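Long-range contact in glyoxylate-induced Protein (Pseudomonas aeruginosa, PDB 1SQ4), which is of uncertain function but, as a two-domain cupin, may act as a ureidoglycine aminohydrolase: residues G63-Y71 / L261-R271. Numbering follows the deposited sequence.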
loop_
_atom_site.group_PDB
_atom_site.type_symbol
_atom_site.label_atom_id
_atom_site.label_comp_id
_atom_site.label_asym_id
_atom_site.label_seq_id
_atom_site.Cartn_x
_atom_site.Cartn_y
_atom_site.Cartn_z
ATOM N N GLY A 63 6.979 -12.792 -16.520
ATOM C CA GLY A 63 6.317 -12.421 -17.752
ATOM C C GLY A 63 7.189 -12.419 -18.988
ATOM O O GLY A 63 8.073 -13.257 -19.134
ATOM N N PHE A 64 6.935 -11.469 -19.883
ATOM C CA PHE A 64 7.682 -11.374 -21.127
ATOM C C PHE A 64 9.082 -10.830 -20.898
ATOM O O PHE A 64 9.362 -9.657 -21.152
ATOM C CB PHE A 64 6.917 -10.499 -22.129
ATOM C CG PHE A 64 7.402 -10.629 -23.557
ATOM C CD1 PHE A 64 8.506 -9.912 -24.006
ATOM C CD2 PHE A 64 6.740 -11.469 -24.456
ATOM C CE1 PHE A 64 8.941 -10.023 -25.326
ATOM C CE2 PHE A 64 7.169 -11.586 -25.781
ATOM C CZ PHE A 64 8.271 -10.863 -26.214
ATOM N N ALA A 65 9.961 -11.710 -20.425
ATOM C CA ALA A 65 11.344 -11.356 -20.145
ATOM C C ALA A 65 12.286 -12.522 -20.420
ATOM O O ALA A 65 13.184 -12.811 -19.629
ATOM C CB ALA A 65 11.481 -10.914 -18.702
ATOM N N GLU A 66 12.076 -13.191 -21.546
ATOM C CA GLU A 66 12.924 -14.305 -21.917
ATOM C C GLU A 66 13.476 -14.066 -23.304
ATOM O O GLU A 66 13.936 -14.984 -23.959
ATOM C CB GLU A 66 12.127 -15.595 -21.902
ATOM C CG GLU A 66 11.341 -15.825 -20.635
ATOM C CD GLU A 66 10.543 -17.104 -20.708
ATOM O OE1 GLU A 66 11.173 -18.190 -20.745
ATOM O OE2 GLU A 66 9.292 -17.025 -20.750
ATOM N N THR A 67 13.430 -12.823 -23.760
ATOM C CA THR A 67 13.940 -12.518 -25.088
ATOM C C THR A 67 15.457 -12.447 -25.082
ATOM O O THR A 67 16.121 -13.007 -25.950
ATOM C CB THR A 67 13.410 -11.180 -25.613
ATOM O OG1 THR A 67 11.987 -11.243 -25.730
ATOM C CG2 THR A 67 14.015 -10.875 -26.965
ATOM N N PHE A 68 16.008 -11.754 -24.098
ATOM C CA PHE A 68 17.449 -11.599 -24.019
ATOM C C PHE A 68 18.056 -12.340 -22.847
ATOM O O PHE A 68 17.374 -12.718 -21.894
ATOM C CB PHE A 68 17.816 -10.112 -23.900
ATOM C CG PHE A 68 17.625 -9.326 -25.165
ATOM C CD1 PHE A 68 18.461 -9.526 -26.263
ATOM C CD2 PHE A 68 16.639 -8.355 -25.248
ATOM C CE1 PHE A 68 18.318 -8.762 -27.430
ATOM C CE2 PHE A 68 16.487 -7.588 -26.405
ATOM C CZ PHE A 68 17.332 -7.792 -27.502
ATOM N N SER A 69 19.357 -12.550 -22.947
ATOM C CA SER A 69 20.116 -13.198 -21.903
ATOM C C SER A 69 21.426 -12.410 -21.872
ATOM O O SER A 69 22.000 -12.080 -22.912
ATOM C CB SER A 69 20.340 -14.674 -22.240
ATOM O OG SER A 69 21.672 -14.944 -22.629
ATOM N N GLN A 70 21.875 -12.065 -20.675
ATOM C CA GLN A 70 23.100 -11.306 -20.523
ATOM C C GLN A 70 23.995 -11.988 -19.503
ATOM O O GLN A 70 23.526 -12.431 -18.456
ATOM C CB GLN A 70 22.759 -9.888 -20.068
ATOM C CG GLN A 70 23.944 -9.044 -19.667
ATOM C CD GLN A 70 23.532 -7.666 -19.160
ATOM O OE1 GLN A 70 22.382 -7.455 -18.749
ATOM N NE2 GLN A 70 24.474 -6.726 -19.172
ATOM N N TYR A 71 25.279 -12.102 -19.812
ATOM C CA TYR A 71 26.204 -12.703 -18.862
ATOM C C TYR A 71 27.404 -11.774 -18.713
ATOM O O TYR A 71 27.715 -11.001 -19.619
ATOM C CB TYR A 71 26.732 -14.054 -19.348
ATOM C CG TYR A 71 25.738 -15.028 -19.920
ATOM C CD1 TYR A 71 24.455 -15.152 -19.394
ATOM C CD2 TYR A 71 26.125 -15.913 -20.922
ATOM C CE1 TYR A 71 23.587 -16.140 -19.848
ATOM C CE2 TYR A 71 25.265 -16.903 -21.377
ATOM C CZ TYR A 71 23.998 -17.012 -20.830
ATOM O OH TYR A 71 23.156 -18.016 -21.233
ATOM N N LEU A 261 24.977 0.627 -20.866
ATOM C CA LEU A 261 24.824 -0.272 -21.992
ATOM C C LEU A 261 23.339 -0.605 -22.078
ATOM O O LEU A 261 22.699 -0.873 -21.063
ATOM C CB LEU A 261 25.639 -1.531 -21.724
ATOM C CG LEU A 261 25.520 -2.677 -22.712
ATOM C CD1 LEU A 261 26.273 -2.344 -23.988
ATOM C CD2 LEU A 261 26.083 -3.931 -22.070
ATOM N N LEU A 262 22.791 -0.586 -23.284
ATOM C CA LEU A 262 21.376 -0.874 -23.488
ATOM C C LEU A 262 21.155 -1.835 -24.642
ATOM O O LEU A 262 21.776 -1.710 -25.700
ATOM C CB LEU A 262 20.628 0.435 -23.767
ATOM C CG LEU A 262 19.132 0.390 -24.117
ATOM C CD1 LEU A 262 18.552 1.778 -23.940
ATOM C CD2 LEU A 262 18.909 -0.103 -25.537
ATOM N N TYR A 263 20.255 -2.789 -24.438
ATOM C CA TYR A 263 19.927 -3.759 -25.478
ATOM C C TYR A 263 18.421 -3.890 -25.626
ATOM O O TYR A 263 17.697 -3.913 -24.634
ATOM C CB TYR A 263 20.565 -5.124 -25.177
ATOM C CG TYR A 263 20.342 -5.680 -23.782
ATOM C CD1 TYR A 263 19.263 -6.513 -23.499
ATOM C CD2 TYR A 263 21.247 -5.411 -22.758
ATOM C CE1 TYR A 263 19.098 -7.076 -22.223
ATOM C CE2 TYR A 263 21.096 -5.961 -21.483
ATOM C CZ TYR A 263 20.025 -6.793 -21.219
ATOM O OH TYR A 263 19.898 -7.346 -19.956
ATOM N N LYS A 264 17.968 -3.958 -26.877
ATOM C CA LYS A 264 16.547 -4.082 -27.221
ATOM C C LYS A 264 16.380 -4.782 -28.569
ATOM O O LYS A 264 17.305 -4.813 -29.382
ATOM C CB LYS A 264 15.902 -2.697 -27.310
ATOM C CG LYS A 264 16.762 -1.711 -28.090
ATOM C CD LYS A 264 16.067 -0.403 -28.379
ATOM C CE LYS A 264 17.003 0.498 -29.154
ATOM N NZ LYS A 264 16.310 1.706 -29.669
ATOM N N ASP A 265 15.188 -5.332 -28.791
ATOM C CA ASP A 265 14.858 -6.023 -30.033
ATOM C C ASP A 265 14.038 -5.068 -30.894
ATOM O O ASP A 265 13.141 -4.391 -30.392
ATOM C CB ASP A 265 14.072 -7.307 -29.745
ATOM C CG ASP A 265 12.840 -7.068 -28.893
ATOM O OD1 ASP A 265 12.986 -6.663 -27.716
ATOM O OD2 ASP A 265 11.713 -7.289 -29.399
ATOM N N VAL A 266 14.351 -5.025 -32.191
ATOM C CA VAL A 266 13.690 -4.116 -33.118
ATOM C C VAL A 266 13.578 -4.612 -34.558
ATOM O O VAL A 266 13.980 -5.723 -34.884
ATOM C CB VAL A 266 14.447 -2.785 -33.163
ATOM C CG1 VAL A 266 14.332 -2.064 -31.823
ATOM C CG2 VAL A 266 15.909 -3.051 -33.492
ATOM N N ASN A 267 13.030 -3.754 -35.413
ATOM C CA ASN A 267 12.854 -4.030 -36.835
ATOM C C ASN A 267 12.135 -5.322 -37.147
ATOM O O ASN A 267 12.398 -5.951 -38.171
ATOM C CB ASN A 267 14.201 -4.025 -37.542
ATOM C CG ASN A 267 14.972 -2.769 -37.289
ATOM O OD1 ASN A 267 14.397 -1.734 -36.995
ATOM N ND2 ASN A 267 16.284 -2.849 -37.403
ATOM N N ARG A 268 11.222 -5.728 -36.275
ATOM C CA ARG A 268 10.487 -6.959 -36.523
ATOM C C ARG A 268 9.040 -6.836 -36.048
ATOM O O ARG A 268 8.710 -5.917 -35.307
ATOM C CB ARG A 268 11.195 -8.110 -35.822
ATOM C CG ARG A 268 11.228 -9.374 -36.640
ATOM C CD ARG A 268 12.612 -9.680 -37.261
ATOM N NE ARG A 268 13.178 -8.566 -38.004
ATOM C CZ ARG A 268 14.336 -8.602 -38.660
ATOM N NH1 ARG A 268 14.763 -7.516 -39.293
ATOM N NH2 ARG A 268 15.065 -9.709 -38.701
ATOM N N HIS A 269 8.172 -7.733 -36.499
ATOM C CA HIS A 269 6.770 -7.698 -36.087
ATOM C C HIS A 269 6.690 -8.135 -34.636
ATOM O O HIS A 269 7.599 -8.793 -34.138
ATOM C CB HIS A 269 5.911 -8.666 -36.910
ATOM C CG HIS A 269 5.268 -8.053 -38.113
ATOM N ND1 HIS A 269 4.416 -6.973 -38.042
ATOM C CD2 HIS A 269 5.344 -8.383 -39.426
ATOM C CE1 HIS A 269 3.995 -6.660 -39.255
ATOM N NE2 HIS A 269 4.546 -7.502 -40.112
HETATM N N MSE A 270 5.592 -7.787 -33.967
HETATM C CA MSE A 270 5.384 -8.171 -32.572
HETATM C C MSE A 270 4.906 -9.623 -32.503
HETATM O O MSE A 270 4.002 -10.014 -33.233
HETATM C CB MSE A 270 4.346 -7.254 -31.925
HETATM C CG MSE A 270 4.797 -5.817 -31.758
HETATM SE SE MSE A 270 6.324 -5.623 -30.566
HETATM C CE MSE A 270 7.715 -5.527 -31.899
ATOM N N ARG A 271 5.514 -10.421 -31.628
ATOM C CA ARG A 271 5.132 -11.828 -31.502
ATOM C C ARG A 271 3.692 -12.012 -31.039
ATOM O O ARG A 271 3.301 -11.508 -29.995
ATOM C CB ARG A 271 6.085 -12.573 -30.551
ATOM C CG ARG A 271 6.524 -11.793 -29.310
ATOM C CD ARG A 271 7.794 -10.932 -29.537
ATOM N NE ARG A 271 9.036 -11.692 -29.355
ATOM C CZ ARG A 271 10.251 -11.154 -29.232
ATOM N NH1 ARG A 271 11.313 -11.937 -29.066
ATOM N NH2 ARG A 271 10.417 -9.839 -29.271
#
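Phe68 reaches from the 63-71 segment onto strand 261-265. Its CB lies against CE1 of Tyr263; CG and CD2 then run along the Tyr263 edge, with CD2 3.7 Å from Tyr263 CD1; CE2 and CZ arrive at the backbone of the strand, CZ 3.3 Å from Lys264 C. The two rings form an edge-to-face pair, Tyr263 presenting its edge to one face of Phe68 (planes at 73°), while Thr67 CG2 sits over the opposite face. Tyr263 CG stands between its backbone N and carbonyl carbon (chi1 50°), a setting that places CD1 and CE1 against Phe68 and OH at Gln70. Tyr263 OH donates to Gln70 OE1 (2.8 Å) from above the amide plane; Gln70 NE2 is hydrogen-bonded to His139 ND1. The buried contact joins the two cupin beta-barrels: strand 69-76 belongs to the sheet of one, strand 258-265 to that of the other. Beyond the strand, the bent chain of Arg271 returns to the 63-71 segment, its guanidinium nearly perpendicular to the Phe64 ring, whose CZ rests over one guanidinium face, 3.3 Å from Arg271 NE. Arg271 NH2 forms a salt bridge with Asp265 OD2 (2.9 Å), though its hydrogen bond is weak (122°).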